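Local coordinates for protein MmeI (Methylophilus methylotrophus, PDB 5HR4) that is a type IIL restriction-modification enzyme that binds DNA and probably transfers a methyl group from S-adenosylmethionine to the N6 of adenine, at residues F198-I204 with H431-M435; P157-I161 with C283-W287; P646-F652 with K713-R718. All coordinates share one frame; numbering follows the deposited sequence.

Interaction 1 (F198-I204 with H431-M435); sequences FAEDTTI and HQMNM. With CA (calcium ion), chain G.
Gln432 NE2 donates to two backbone carbonyls, Ser288 O and Ile290 O, and the side chain held this way lays its CG at the edge of the Phe198 ring, 3.9 Å from Phe198 CE1. The next contact is with His431, whose ring meets that of Phe198 border against border. The centroids lie 5.8 Å apart and the planes are nearly perpendicular at 86°, but neither ring covers the other. With CG anti to the backbone N (chi1 -170°), the His431 imidazole reaches across from helix 416-440 of the methyltransferase region to the end of helix 183-200 and the turn after it, in the helicase spacer region. Here the two helical regions meet without a hydrogen bond between the segments. Ile204 CG1 packs over one imidazole face, 3.5 Å from the centroid, in a CH-pi contact. The CG2 methyl of Thr202 comes at the edge. Met435 CG covers the opposite face, offset toward the rim, and its SD lies 3.5 Å from Thr203 OG1, a hydroxyl hydrogen-bonded to Tyr444 OH. On the far side of the turn, Asp201 grips the calcium ion with both carboxylate oxygens, OD1 and OD2 each 2.4 Å from the metal.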
ATOM      1  N   PHE A 198     -26.912  15.120   4.385  1.00 29.62           N
ATOM      2  CA  PHE A 198     -26.973  14.430   5.666  1.00 32.95           C
ATOM      3  C   PHE A 198     -27.970  15.097   6.615  1.00 33.24           C
ATOM      4  O   PHE A 198     -28.671  14.413   7.377  1.00 28.85           O
ATOM      5  CB  PHE A 198     -25.575  14.388   6.283  1.00 30.87           C
ATOM      6  CG  PHE A 198     -25.543  13.860   7.686  1.00 29.36           C
ATOM      7  CD1 PHE A 198     -25.536  12.490   7.924  1.00 31.81           C
ATOM      8  CD2 PHE A 198     -25.520  14.732   8.774  1.00 25.25           C
ATOM      9  CE1 PHE A 198     -25.485  11.984   9.228  1.00 24.53           C
ATOM     10  CE2 PHE A 198     -25.472  14.246  10.071  1.00 31.02           C
ATOM     11  CZ  PHE A 198     -25.458  12.861  10.303  1.00 28.75           C
ATOM     12  N   ALA A 199     -28.059  16.431   6.570  1.00 27.34           N
ATOM     13  CA  ALA A 199     -28.808  17.157   7.587  1.00 28.89           C
ATOM     14  C   ALA A 199     -30.311  16.968   7.435  1.00 35.37           C
ATOM     15  O   ALA A 199     -31.030  16.893   8.442  1.00 39.53           O
ATOM     16  CB  ALA A 199     -28.458  18.644   7.555  1.00 35.13           C
ATOM     17  N   GLU A 200     -30.822  16.911   6.201  1.00 32.17           N
ATOM     18  CA  GLU A 200     -32.272  16.796   6.064  1.00 36.83           C
ATOM     19  C   GLU A 200     -32.771  15.399   6.420  1.00 41.73           C
ATOM     20  O   GLU A 200     -33.961  15.234   6.720  1.00 40.51           O
ATOM     21  CB  GLU A 200     -32.725  17.176   4.656  1.00 33.75           C
ATOM     22  CG  GLU A 200     -32.235  16.275   3.546  1.00 39.76           C
ATOM     23  CD  GLU A 200     -32.714  16.779   2.182  1.00 48.32           C
ATOM     24  OE1 GLU A 200     -33.684  17.579   2.186  1.00 45.22           O
ATOM     25  OE2 GLU A 200     -32.140  16.384   1.124  1.00 48.10           O
ATOM     26  N   ASP A 201     -31.881  14.405   6.415  1.00 37.04           N
ATOM     27  CA  ASP A 201     -32.207  13.022   6.727  1.00 36.99           C
ATOM     28  C   ASP A 201     -31.984  12.697   8.196  1.00 43.09           C
ATOM     29  O   ASP A 201     -32.140  11.544   8.613  1.00 42.78           O
ATOM     30  CB  ASP A 201     -31.374  12.091   5.850  1.00 32.83           C
ATOM     31  CG  ASP A 201     -31.895  12.020   4.457  1.00 34.07           C
ATOM     32  OD1 ASP A 201     -33.046  12.486   4.274  1.00 35.34           O
ATOM     33  OD2 ASP A 201     -31.173  11.499   3.571  1.00 32.01           O
ATOM     34  N   THR A 202     -31.598  13.682   8.968  1.00 41.46           N
ATOM     35  CA  THR A 202     -31.481  13.595  10.404  1.00 40.38           C
ATOM     36  C   THR A 202     -32.332  14.737  10.961  1.00 45.43           C
ATOM     37  O   THR A 202     -33.144  15.343  10.242  1.00 47.52           O
ATOM     38  CB  THR A 202     -30.000  13.645  10.789  1.00 42.97           C
ATOM     39  OG1 THR A 202     -29.313  12.576  10.106  1.00 33.75           O
ATOM     40  CG2 THR A 202     -29.831  13.453  12.281  1.00 43.76           C
ATOM     41  N   THR A 203     -32.152  15.045  12.228  1.00 37.57           N
ATOM     42  CA  THR A 203     -32.950  16.076  12.857  1.00 45.23           C
ATOM     43  C   THR A 203     -32.273  17.438  12.836  1.00 42.12           C
ATOM     44  O   THR A 203     -32.692  18.333  13.575  1.00 43.44           O
ATOM     45  CB  THR A 203     -33.260  15.656  14.284  1.00 41.73           C
ATOM     46  OG1 THR A 203     -32.030  15.278  14.920  1.00 45.25           O
ATOM     47  CG2 THR A 203     -34.202  14.459  14.251  1.00 33.85           C
ATOM     48  N   ILE A 204     -31.241  17.613  12.011  1.00 35.02           N
ATOM     49  CA  ILE A 204     -30.562  18.901  11.952  1.00 37.90           C
ATOM     50  C   ILE A 204     -31.433  19.925  11.235  1.00 36.66           C
ATOM     51  O   ILE A 204     -31.720  21.000  11.773  1.00 36.97           O
ATOM     52  CB  ILE A 204     -29.188  18.765  11.280  1.00 35.72           C
ATOM     53  CG1 ILE A 204     -28.303  17.835  12.101  1.00 26.99           C
ATOM     54  CG2 ILE A 204     -28.556  20.136  11.189  1.00 31.65           C
ATOM     55  CD1 ILE A 204     -26.923  17.667  11.545  1.00 23.91           C
ATOM     56  N   HIS A 431     -22.320  14.182  14.805  1.00 32.45           N
ATOM     57  CA  HIS A 431     -23.775  14.170  14.920  1.00 30.68           C
ATOM     58  C   HIS A 431     -24.330  12.756  14.979  1.00 33.07           C
ATOM     59  O   HIS A 431     -25.279  12.496  15.725  1.00 33.25           O
ATOM     60  CB  HIS A 431     -24.427  14.889  13.767  1.00 22.00           C
ATOM     61  CG  HIS A 431     -25.888  15.092  13.969  1.00 25.57           C
ATOM     62  ND1 HIS A 431     -26.389  15.808  15.038  1.00 31.60           N
ATOM     63  CD2 HIS A 431     -26.958  14.689  13.246  1.00 26.15           C
ATOM     64  CE1 HIS A 431     -27.706  15.842  14.962  1.00 30.46           C
ATOM     65  NE2 HIS A 431     -28.078  15.164  13.890  1.00 29.91           N
ATOM     66  N   GLN A 432     -23.790  11.840  14.166  1.00 29.84           N
ATOM     67  CA  GLN A 432     -24.238  10.454  14.239  1.00 30.11           C
ATOM     68  C   GLN A 432     -24.114   9.910  15.656  1.00 33.30           C
ATOM     69  O   GLN A 432     -25.037   9.266  16.161  1.00 32.92           O
ATOM     70  CB  GLN A 432     -23.452   9.585  13.262  1.00 28.69           C
ATOM     71  CG  GLN A 432     -24.138   9.440  11.911  1.00 25.35           C
ATOM     72  CD  GLN A 432     -23.251   8.781  10.897  1.00 28.86           C
ATOM     73  OE1 GLN A 432     -22.030   8.758  11.061  1.00 30.66           O
ATOM     74  NE2 GLN A 432     -23.853   8.219   9.845  1.00 27.04           N
ATOM     75  N   MET A 433     -22.998  10.203  16.330  1.00 35.98           N
ATOM     76  CA  MET A 433     -22.818   9.741  17.699  1.00 31.11           C
ATOM     77  C   MET A 433     -23.705  10.507  18.673  1.00 38.33           C
ATOM     78  O   MET A 433     -24.270   9.910  19.604  1.00 43.18           O
ATOM     79  CB  MET A 433     -21.351   9.849  18.103  1.00 28.82           C
ATOM     80  CG  MET A 433     -20.449   8.949  17.290  1.00 30.51           C
ATOM     81  SD  MET A 433     -21.027   7.228  17.202  1.00 37.47           S
ATOM     82  CE  MET A 433     -21.073   6.810  18.925  1.00 40.03           C
ATOM     83  N   ASN A 434     -23.844  11.823  18.493  1.00 33.28           N
ATOM     84  CA  ASN A 434     -24.749  12.563  19.368  1.00 34.54           C
ATOM     85  C   ASN A 434     -26.151  11.974  19.306  1.00 35.77           C
ATOM     86  O   ASN A 434     -26.831  11.868  20.337  1.00 34.30           O
ATOM     87  CB  ASN A 434     -24.766  14.057  19.008  1.00 29.39           C
ATOM     88  CG  ASN A 434     -23.390  14.683  19.086  1.00 32.44           C
ATOM     89  OD1 ASN A 434     -22.543  14.246  19.858  1.00 32.12           O
ATOM     90  ND2 ASN A 434     -23.144  15.693  18.254  1.00 36.65           N
ATOM     91  N   MET A 435     -26.590  11.558  18.111  1.00 30.55           N
ATOM     92  CA  MET A 435     -27.888  10.903  18.010  1.00 36.93           C
ATOM     93  C   MET A 435     -27.877   9.557  18.736  1.00 44.84           C
ATOM     94  O   MET A 435     -28.871   9.181  19.370  1.00 41.18           O
ATOM     95  CB  MET A 435     -28.298  10.719  16.541  1.00 33.53           C
ATOM     96  CG  MET A 435     -28.790  11.978  15.792  1.00 39.56           C
ATOM     97  SD  MET A 435     -29.891  13.145  16.661  1.00 42.31           S
ATOM     98  CE  MET A 435     -31.187  12.035  17.258  1.00 56.54           C
TER
HETATM   99 CA    CA G1001     -32.859  12.041   1.899  1.00 39.08          CA
HETATM  100  O   HOH W   1     -34.459  13.831   1.741  1.00 36.75           O

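Interaction 2 (P157-I161 with C283-W287); sequences PQDPI and CSLDW. With CA (calcium ion), chain G.
Asp159 and Ile161 clasp the backbone of Asp286: Asp286 N donates to Asp159 O at 2.9 Å with a fairly straight N-H (159°), and Ile161 N donates back to Asp286 O at 3.2 Å. This is a single parallel bridge, with Pro160 opposite Asp286; the first donor sits well above the carbonyl plane of Asp159. The tight part lies on the inner side. There Ile161 CG2 points down onto the five-membered ring of Trp287, 3.7 Å from its centroid and 18° off the normal, and the same methyl also touches Leu285 CB. The indole NE1 is hydrogen-bonded to Leu282 O, and the ring also touches Leu194 and Leu197 of helix 183-200. Putting an alanine here would probably leave Ile161 CG2 facing a gap and Leu282 O without its indole donor. Asp159 and Pro160 form the looser side: both are exposed to solvent, and the Pro160 side chain points away from 283-287. Gln158 is a separate, well-packed arm, its CB and CG against Ser284 O and its OE1 2.4 Å from the calcium ion, where it joins Cys283 O at 2.3 Å and Leu285 O at 2.2 Å. The result is an all-oxygen calcium site of two backbone carbonyls from the end of helix 273-283 and the turn that follows, the Gln158 amide oxygen, both Asp201 carboxylate oxygens and a water.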
ATOM      1  N   PRO A 157     -39.851   4.338   3.576  1.00 64.86           N
ATOM      2  CA  PRO A 157     -38.615   5.047   3.888  1.00 56.98           C
ATOM      3  C   PRO A 157     -37.703   5.170   2.657  1.00 54.42           C
ATOM      4  O   PRO A 157     -37.869   4.449   1.670  1.00 55.31           O
ATOM      5  CB  PRO A 157     -37.891   4.354   5.020  1.00 41.03           C
ATOM      6  N   GLN A 158     -36.739   6.087   2.723  1.00 51.62           N
ATOM      7  CA  GLN A 158     -35.847   6.346   1.601  1.00 47.11           C
ATOM      8  C   GLN A 158     -34.715   5.325   1.560  1.00 44.89           C
ATOM      9  O   GLN A 158     -34.221   4.885   2.600  1.00 48.56           O
ATOM     10  CB  GLN A 158     -35.279   7.766   1.692  1.00 39.75           C
ATOM     11  CG  GLN A 158     -36.345   8.860   1.646  1.00 45.31           C
ATOM     12  CD  GLN A 158     -35.761  10.268   1.539  1.00 45.36           C
ATOM     13  OE1 GLN A 158     -34.712  10.557   2.114  1.00 44.60           O
ATOM     14  NE2 GLN A 158     -36.434  11.145   0.788  1.00 40.00           N
ATOM     15  N   ASP A 159     -34.294   4.958   0.348  1.00 48.27           N
ATOM     16  CA  ASP A 159     -33.235   3.963   0.175  1.00 45.89           C
ATOM     17  C   ASP A 159     -31.943   4.466   0.808  1.00 43.31           C
ATOM     18  O   ASP A 159     -31.484   5.564   0.462  1.00 44.66           O
ATOM     19  CB  ASP A 159     -32.985   3.663  -1.308  1.00 49.48           C
ATOM     20  CG  ASP A 159     -34.173   2.993  -2.006  1.00 51.56           C
ATOM     21  OD1 ASP A 159     -35.104   2.521  -1.316  1.00 51.73           O
ATOM     22  OD2 ASP A 159     -34.162   2.920  -3.258  1.00 45.07           O
ATOM     23  N   PRO A 160     -31.328   3.722   1.724  1.00 46.52           N
ATOM     24  CA  PRO A 160     -30.039   4.165   2.268  1.00 42.86           C
ATOM     25  C   PRO A 160     -28.969   4.190   1.191  1.00 42.23           C
ATOM     26  O   PRO A 160     -28.998   3.416   0.236  1.00 47.59           O
ATOM     27  CB  PRO A 160     -29.727   3.126   3.353  1.00 39.34           C
ATOM     28  CG  PRO A 160     -30.667   2.001   3.110  1.00 42.19           C
ATOM     29  CD  PRO A 160     -31.876   2.573   2.457  1.00 43.48           C
ATOM     30  N   ILE A 161     -28.028   5.120   1.340  1.00 44.72           N
ATOM     31  CA  ILE A 161     -27.001   5.313   0.324  1.00 42.10           C
ATOM     32  C   ILE A 161     -26.059   4.121   0.304  1.00 39.55           C
ATOM     33  O   ILE A 161     -25.837   3.453   1.319  1.00 40.35           O
ATOM     34  CB  ILE A 161     -26.216   6.613   0.576  1.00 40.29           C
ATOM     35  CG1 ILE A 161     -25.806   6.696   2.040  1.00 35.44           C
ATOM     36  CG2 ILE A 161     -27.022   7.831   0.183  1.00 36.92           C
ATOM     37  CD1 ILE A 161     -24.430   7.234   2.220  1.00 39.58           C
ATOM     38  N   CYS A 283     -30.797  13.653  -2.976  1.00 41.92           N
ATOM     39  CA  CYS A 283     -31.659  13.958  -1.833  1.00 46.08           C
ATOM     40  C   CYS A 283     -32.567  12.790  -1.499  1.00 42.59           C
ATOM     41  O   CYS A 283     -32.829  12.516  -0.322  1.00 41.61           O
ATOM     42  CB  CYS A 283     -32.514  15.198  -2.099  1.00 43.93           C
ATOM     43  SG  CYS A 283     -31.620  16.735  -2.193  1.00 48.15           S
ATOM     44  N   SER A 284     -33.077  12.099  -2.518  1.00 41.81           N
ATOM     45  CA  SER A 284     -34.080  11.081  -2.240  1.00 46.84           C
ATOM     46  C   SER A 284     -33.512   9.871  -1.504  1.00 43.91           C
ATOM     47  O   SER A 284     -34.297   9.074  -0.982  1.00 48.76           O
ATOM     48  CB  SER A 284     -34.762  10.639  -3.532  1.00 40.32           C
ATOM     49  OG  SER A 284     -33.853   9.947  -4.355  1.00 41.58           O
ATOM     50  N   LEU A 285     -32.190   9.723  -1.423  1.00 39.36           N
ATOM     51  CA  LEU A 285     -31.598   8.666  -0.617  1.00 36.48           C
ATOM     52  C   LEU A 285     -31.515   9.092   0.851  1.00 41.15           C
ATOM     53  O   LEU A 285     -31.705  10.258   1.208  1.00 41.96           O
ATOM     54  CB  LEU A 285     -30.214   8.309  -1.144  1.00 35.16           C
ATOM     55  CG  LEU A 285     -30.160   7.970  -2.634  1.00 43.14           C
ATOM     56  CD1 LEU A 285     -28.734   7.675  -3.076  1.00 43.26           C
ATOM     57  CD2 LEU A 285     -31.071   6.808  -2.958  1.00 34.53           C
ATOM     58  N   ASP A 286     -31.225   8.124   1.716  1.00 39.41           N
ATOM     59  CA  ASP A 286     -31.077   8.369   3.146  1.00 39.23           C
ATOM     60  C   ASP A 286     -29.584   8.428   3.455  1.00 37.22           C
ATOM     61  O   ASP A 286     -28.879   7.419   3.351  1.00 41.71           O
ATOM     62  CB  ASP A 286     -31.783   7.280   3.956  1.00 39.23           C
ATOM     63  CG  ASP A 286     -31.849   7.594   5.446  1.00 42.86           C
ATOM     64  OD1 ASP A 286     -31.713   8.781   5.822  1.00 44.24           O
ATOM     65  OD2 ASP A 286     -32.056   6.650   6.248  1.00 39.65           O
ATOM     66  N   TRP A 287     -29.099   9.610   3.821  1.00 35.88           N
ATOM     67  CA  TRP A 287     -27.691   9.800   4.146  1.00 35.44           C
ATOM     68  C   TRP A 287     -27.389   9.500   5.598  1.00 33.91           C
ATOM     69  O   TRP A 287     -26.242   9.664   6.031  1.00 32.89           O
ATOM     70  CB  TRP A 287     -27.263  11.229   3.775  1.00 34.92           C
ATOM     71  CG  TRP A 287     -27.316  11.347   2.316  1.00 28.04           C
ATOM     72  CD1 TRP A 287     -28.434  11.469   1.559  1.00 30.18           C
ATOM     73  CD2 TRP A 287     -26.223  11.223   1.411  1.00 28.05           C
ATOM     74  NE1 TRP A 287     -28.107  11.468   0.232  1.00 33.45           N
ATOM     75  CE2 TRP A 287     -26.751  11.328   0.111  1.00 32.70           C
ATOM     76  CE3 TRP A 287     -24.844  11.068   1.571  1.00 31.60           C
ATOM     77  CZ2 TRP A 287     -25.946  11.288  -1.033  1.00 30.94           C
ATOM     78  CZ3 TRP A 287     -24.049  11.025   0.441  1.00 31.98           C
ATOM     79  CH2 TRP A 287     -24.604  11.130  -0.847  1.00 31.42           C
TER
HETATM   80 CA    CA G1001     -32.859  12.041   1.899  1.00 39.08          CA
HETATM   81  O   HOH W   1     -34.459  13.831   1.741  1.00 36.75           O

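Interaction 3 (P646-F652 with K713-R718); sequences PTDDGNF and KVQEFR. With nucleotides of chain C.
A type I' beta turn, Asp648 to Asn651, in the target recognition domain packs against helix 705-719, with Asp649 lying on Phe717. Asp649 CB sits over the face of the Phe717 ring, 3.6 Å from the centroid, and its carboxylate plane is turned 21° from the ring. Phe717, its CG anti to the backbone N (chi1 166°), lies against Asp649 and brings its edge near the sugar C5' of DG9 of chain C. Farther along, the CG2 methyl of Val714 fills the space between CB of Asn651 and a face of Phe652, 3.8 Å from the ring centroid. Arg718 NH1 donates to Thr647 O at 3.3 Å from above the carbonyl plane; its NH2 is bonded to Lys735 O and Ser729 O. The Asp648 carboxylate braces the turn from within. OD1 takes Gly650 N at 2.6 Å, an Asx turn, and OD2 takes Phe652 N. Asp649 N, in the turn, makes a weak hydrogen bond of 3.0 Å to OP1 of DG9 of chain C. The contact is thus a type I' turn of the target recognition domain, packed on helix 705-719, that meets a DNA phosphate through its backbone.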
ATOM      1  N   PRO A 646      16.074  -6.685 -23.631  1.00 34.27           N
ATOM      2  CA  PRO A 646      15.967  -6.304 -25.052  1.00 36.09           C
ATOM      3  C   PRO A 646      15.610  -4.843 -25.311  1.00 37.42           C
ATOM      4  O   PRO A 646      16.117  -4.241 -26.269  1.00 37.25           O
ATOM      5  CB  PRO A 646      14.856  -7.228 -25.563  1.00 37.09           C
ATOM      6  CG  PRO A 646      14.004  -7.476 -24.329  1.00 33.02           C
ATOM      7  CD  PRO A 646      15.010  -7.618 -23.220  1.00 30.27           C
ATOM      8  N   THR A 647      14.732  -4.286 -24.478  1.00 31.73           N
ATOM      9  CA  THR A 647      14.097  -2.985 -24.706  1.00 30.64           C
ATOM     10  C   THR A 647      13.719  -2.795 -26.168  1.00 32.57           C
ATOM     11  O   THR A 647      14.251  -1.933 -26.862  1.00 38.68           O
ATOM     12  CB  THR A 647      14.989  -1.837 -24.251  1.00 31.43           C
ATOM     13  OG1 THR A 647      15.549  -2.132 -22.963  1.00 35.46           O
ATOM     14  CG2 THR A 647      14.163  -0.567 -24.139  1.00 27.33           C
ATOM     15  N   ASP A 648      12.784  -3.619 -26.649  1.00 33.34           N
ATOM     16  CA  ASP A 648      12.518  -3.653 -28.083  1.00 34.06           C
ATOM     17  C   ASP A 648      11.048  -3.492 -28.443  1.00 33.05           C
ATOM     18  O   ASP A 648      10.695  -3.635 -29.614  1.00 37.53           O
ATOM     19  CB  ASP A 648      13.047  -4.954 -28.696  1.00 37.99           C
ATOM     20  CG  ASP A 648      12.186  -6.169 -28.343  1.00 40.10           C
ATOM     21  OD1 ASP A 648      11.423  -6.103 -27.344  1.00 37.25           O
ATOM     22  OD2 ASP A 648      12.286  -7.188 -29.073  1.00 35.77           O
ATOM     23  N   ASP A 649      10.187  -3.208 -27.482  1.00 35.42           N
ATOM     24  CA  ASP A 649       8.743  -3.226 -27.711  1.00 38.15           C
ATOM     25  C   ASP A 649       8.292  -4.499 -28.438  1.00 41.62           C
ATOM     26  O   ASP A 649       7.296  -4.486 -29.175  1.00 42.26           O
ATOM     27  CB  ASP A 649       8.294  -1.981 -28.474  1.00 39.78           C
ATOM     28  CG  ASP A 649       6.813  -1.733 -28.333  1.00 42.17           C
ATOM     29  OD1 ASP A 649       6.354  -1.529 -27.188  1.00 52.83           O
ATOM     30  OD2 ASP A 649       6.110  -1.743 -29.360  1.00 44.01           O
ATOM     31  N   GLY A 650       9.035  -5.605 -28.251  1.00 36.30           N
ATOM     32  CA  GLY A 650       8.697  -6.892 -28.836  1.00 25.41           C
ATOM     33  C   GLY A 650       9.168  -7.121 -30.258  1.00 36.32           C
ATOM     34  O   GLY A 650       9.033  -8.246 -30.767  1.00 35.90           O
ATOM     35  N   ASN A 651       9.727  -6.106 -30.923  1.00 39.12           N
ATOM     36  CA  ASN A 651      10.084  -6.244 -32.331  1.00 35.67           C
ATOM     37  C   ASN A 651      11.085  -7.365 -32.584  1.00 35.23           C
ATOM     38  O   ASN A 651      11.105  -7.926 -33.685  1.00 36.28           O
ATOM     39  CB  ASN A 651      10.608  -4.914 -32.841  1.00 27.54           C
ATOM     40  CG  ASN A 651       9.544  -3.843 -32.820  1.00 31.06           C
ATOM     41  OD1 ASN A 651       9.625  -2.869 -32.059  1.00 35.73           O
ATOM     42  ND2 ASN A 651       8.524  -4.013 -33.660  1.00 27.84           N
ATOM     43  N   PHE A 652      11.889  -7.732 -31.600  1.00 32.56           N
ATOM     44  CA  PHE A 652      12.804  -8.842 -31.792  1.00 37.97           C
ATOM     45  C   PHE A 652      12.261 -10.183 -31.310  1.00 36.24           C
ATOM     46  O   PHE A 652      13.016 -11.152 -31.319  1.00 38.77           O
ATOM     47  CB  PHE A 652      14.137  -8.567 -31.094  1.00 39.08           C
ATOM     48  CG  PHE A 652      14.973  -7.553 -31.797  1.00 40.15           C
ATOM     49  CD1 PHE A 652      14.712  -7.228 -33.114  1.00 37.13           C
ATOM     50  CD2 PHE A 652      16.010  -6.916 -31.150  1.00 46.14           C
ATOM     51  CE1 PHE A 652      15.463  -6.292 -33.778  1.00 36.88           C
ATOM     52  CE2 PHE A 652      16.772  -5.963 -31.816  1.00 43.71           C
ATOM     53  CZ  PHE A 652      16.494  -5.658 -33.133  1.00 38.37           C
ATOM     54  N   LYS A 713      11.943  -0.387 -36.310  1.00 35.25           N
ATOM     55  CA  LYS A 713      10.907  -0.257 -35.282  1.00 36.04           C
ATOM     56  C   LYS A 713      11.519  -0.194 -33.888  1.00 29.44           C
ATOM     57  O   LYS A 713      11.058   0.581 -33.031  1.00 29.74           O
ATOM     58  CB  LYS A 713       9.902  -1.404 -35.380  1.00 32.35           C
ATOM     59  CG  LYS A 713       8.513  -0.967 -35.850  1.00 31.75           C
ATOM     60  CD  LYS A 713       8.069  -1.726 -37.088  1.00 34.79           C
ATOM     61  CE  LYS A 713       6.719  -1.218 -37.605  1.00 45.26           C
ATOM     62  NZ  LYS A 713       5.605  -2.214 -37.419  1.00 47.74           N
ATOM     63  N   VAL A 714      12.575  -0.970 -33.654  1.00 26.78           N
ATOM     64  CA  VAL A 714      13.299  -0.858 -32.393  1.00 28.49           C
ATOM     65  C   VAL A 714      13.781   0.568 -32.198  1.00 27.67           C
ATOM     66  O   VAL A 714      13.501   1.200 -31.170  1.00 32.16           O
ATOM     67  CB  VAL A 714      14.468  -1.859 -32.339  1.00 32.21           C
ATOM     68  CG1 VAL A 714      15.339  -1.589 -31.130  1.00 28.07           C
ATOM     69  CG2 VAL A 714      13.947  -3.299 -32.314  1.00 32.10           C
ATOM     70  N   GLN A 715      14.461   1.117 -33.210  1.00 32.89           N
ATOM     71  CA  GLN A 715      15.066   2.447 -33.099  1.00 26.76           C
ATOM     72  C   GLN A 715      14.027   3.535 -32.833  1.00 25.48           C
ATOM     73  O   GLN A 715      14.257   4.436 -32.017  1.00 22.29           O
ATOM     74  CB  GLN A 715      15.855   2.764 -34.370  1.00 29.62           C
ATOM     75  CG  GLN A 715      16.404   4.187 -34.387  1.00 28.43           C
ATOM     76  CD  GLN A 715      17.515   4.378 -35.378  1.00 28.62           C
ATOM     77  OE1 GLN A 715      17.268   4.690 -36.546  1.00 31.06           O
ATOM     78  NE2 GLN A 715      18.756   4.186 -34.925  1.00 26.83           N
ATOM     79  N   GLU A 716      12.879   3.478 -33.512  1.00 27.43           N
ATOM     80  CA  GLU A 716      11.867   4.504 -33.296  1.00 25.99           C
ATOM     81  C   GLU A 716      11.303   4.419 -31.898  1.00 31.69           C
ATOM     82  O   GLU A 716      11.097   5.448 -31.240  1.00 35.65           O
ATOM     83  CB  GLU A 716      10.757   4.385 -34.328  1.00 29.05           C
ATOM     84  CG  GLU A 716      11.164   5.032 -35.636  1.00 41.08           C
ATOM     85  CD  GLU A 716      10.546   4.385 -36.853  1.00 46.65           C
ATOM     86  OE1 GLU A 716       9.800   3.391 -36.689  1.00 49.92           O
ATOM     87  OE2 GLU A 716      10.814   4.881 -37.976  1.00 53.06           O
ATOM     88  N   PHE A 717      11.044   3.199 -31.421  1.00 37.68           N
ATOM     89  CA  PHE A 717      10.551   3.038 -30.061  1.00 32.24           C
ATOM     90  C   PHE A 717      11.593   3.524 -29.072  1.00 31.83           C
ATOM     91  O   PHE A 717      11.272   4.260 -28.124  1.00 31.52           O
ATOM     92  CB  PHE A 717      10.174   1.573 -29.793  1.00 37.82           C
ATOM     93  CG  PHE A 717       9.983   1.243 -28.329  1.00 31.93           C
ATOM     94  CD1 PHE A 717       8.737   1.392 -27.721  1.00 37.38           C
ATOM     95  CD2 PHE A 717      11.052   0.792 -27.557  1.00 29.42           C
ATOM     96  CE1 PHE A 717       8.554   1.093 -26.342  1.00 30.33           C
ATOM     97  CE2 PHE A 717      10.883   0.490 -26.193  1.00 33.92           C
ATOM     98  CZ  PHE A 717       9.629   0.645 -25.588  1.00 29.14           C
ATOM     99  N   ARG A 718      12.860   3.146 -29.291  1.00 24.53           N
ATOM    100  CA  ARG A 718      13.881   3.518 -28.318  1.00 25.86           C
ATOM    101  C   ARG A 718      14.058   5.030 -28.227  1.00 30.24           C
ATOM    102  O   ARG A 718      14.338   5.546 -27.140  1.00 34.19           O
ATOM    103  CB  ARG A 718      15.198   2.819 -28.637  1.00 26.96           C
ATOM    104  CG  ARG A 718      15.590   1.784 -27.583  1.00 33.65           C
ATOM    105  CD  ARG A 718      15.897   0.416 -28.158  1.00 29.52           C
ATOM    106  NE  ARG A 718      17.329   0.162 -28.219  1.00 32.75           N
ATOM    107  CZ  ARG A 718      17.871  -1.046 -28.373  1.00 38.20           C
ATOM    108  NH1 ARG A 718      17.099  -2.126 -28.473  1.00 33.20           N
ATOM    109  NH2 ARG A 718      19.194  -1.181 -28.415  1.00 42.61           N
TER
ATOM    110  P    DG C   9      10.203  -3.777 -23.453  1.00 30.69           P
ATOM    111  OP1  DG C   9       9.427  -3.236 -24.581  1.00 25.46           O
ATOM    112  OP2  DG C   9      11.358  -4.695 -23.573  1.00 34.20           O
ATOM    113  O5'  DG C   9      10.662  -2.572 -22.520  1.00 23.89           O
ATOM    114  C5'  DG C   9       9.787  -1.515 -22.297  1.00 22.20           C
ATOM    115  C4'  DG C   9      10.243  -0.705 -21.115  1.00 23.30           C
ATOM    116  O4'  DG C   9      10.405  -1.561 -19.948  1.00 24.75           O
ATOM    117  C3'  DG C   9      11.591  -0.018 -21.285  1.00 26.15           C
ATOM    118  O3'  DG C   9      11.557   1.158 -20.536  1.00 23.70           O
ATOM    119  C2'  DG C   9      12.536  -1.015 -20.643  1.00 23.94           C
ATOM    120  C1'  DG C   9      11.697  -1.350 -19.437  1.00 23.07           C
ATOM    121  N9   DG C   9      12.132  -2.525 -18.724  1.00 27.14           N
ATOM    122  C8   DG C   9      12.739  -3.655 -19.233  1.00 23.78           C
ATOM    123  N7   DG C   9      13.036  -4.525 -18.326  1.00 23.19           N
ATOM    124  C5   DG C   9      12.580  -3.934 -17.138  1.00 31.99           C
ATOM    125  C6   DG C   9      12.602  -4.400 -15.800  1.00 27.58           C
ATOM    126  O6   DG C   9      13.051  -5.465 -15.366  1.00 26.34           O
ATOM    127  N1   DG C   9      12.045  -3.471 -14.927  1.00 31.57           N
ATOM    128  C2   DG C   9      11.513  -2.261 -15.301  1.00 28.87           C
ATOM    129  N2   DG C   9      11.004  -1.495 -14.338  1.00 30.07           N
ATOM    130  N3   DG C   9      11.486  -1.831 -16.529  1.00 33.33           N
ATOM    131  C4   DG C   9      12.029  -2.710 -17.389  1.00 29.40           C
TER

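In the fold
Interactions 1 and 2 sit side by side, their centres 13 Å apart, and share the calcium ion and its water; their segments alternate along the chain. Asp201 OD2 of interaction 1 also accepts the backbone N of Trp287 in interaction 2, tying the turn that follows helix 183-200 to the turn after helix 273-283. Both are partly buried. Interaction 1 is apolar and aromatic packing between helical regions, whereas interaction 2 joins two loops through backbone bonds and metal ligation. Interaction 3 stands apart, its centre about 61 Å from that of interaction 1 and about 55 Å from that of interaction 2. It is the most buried of the three, and it alone touches DNA.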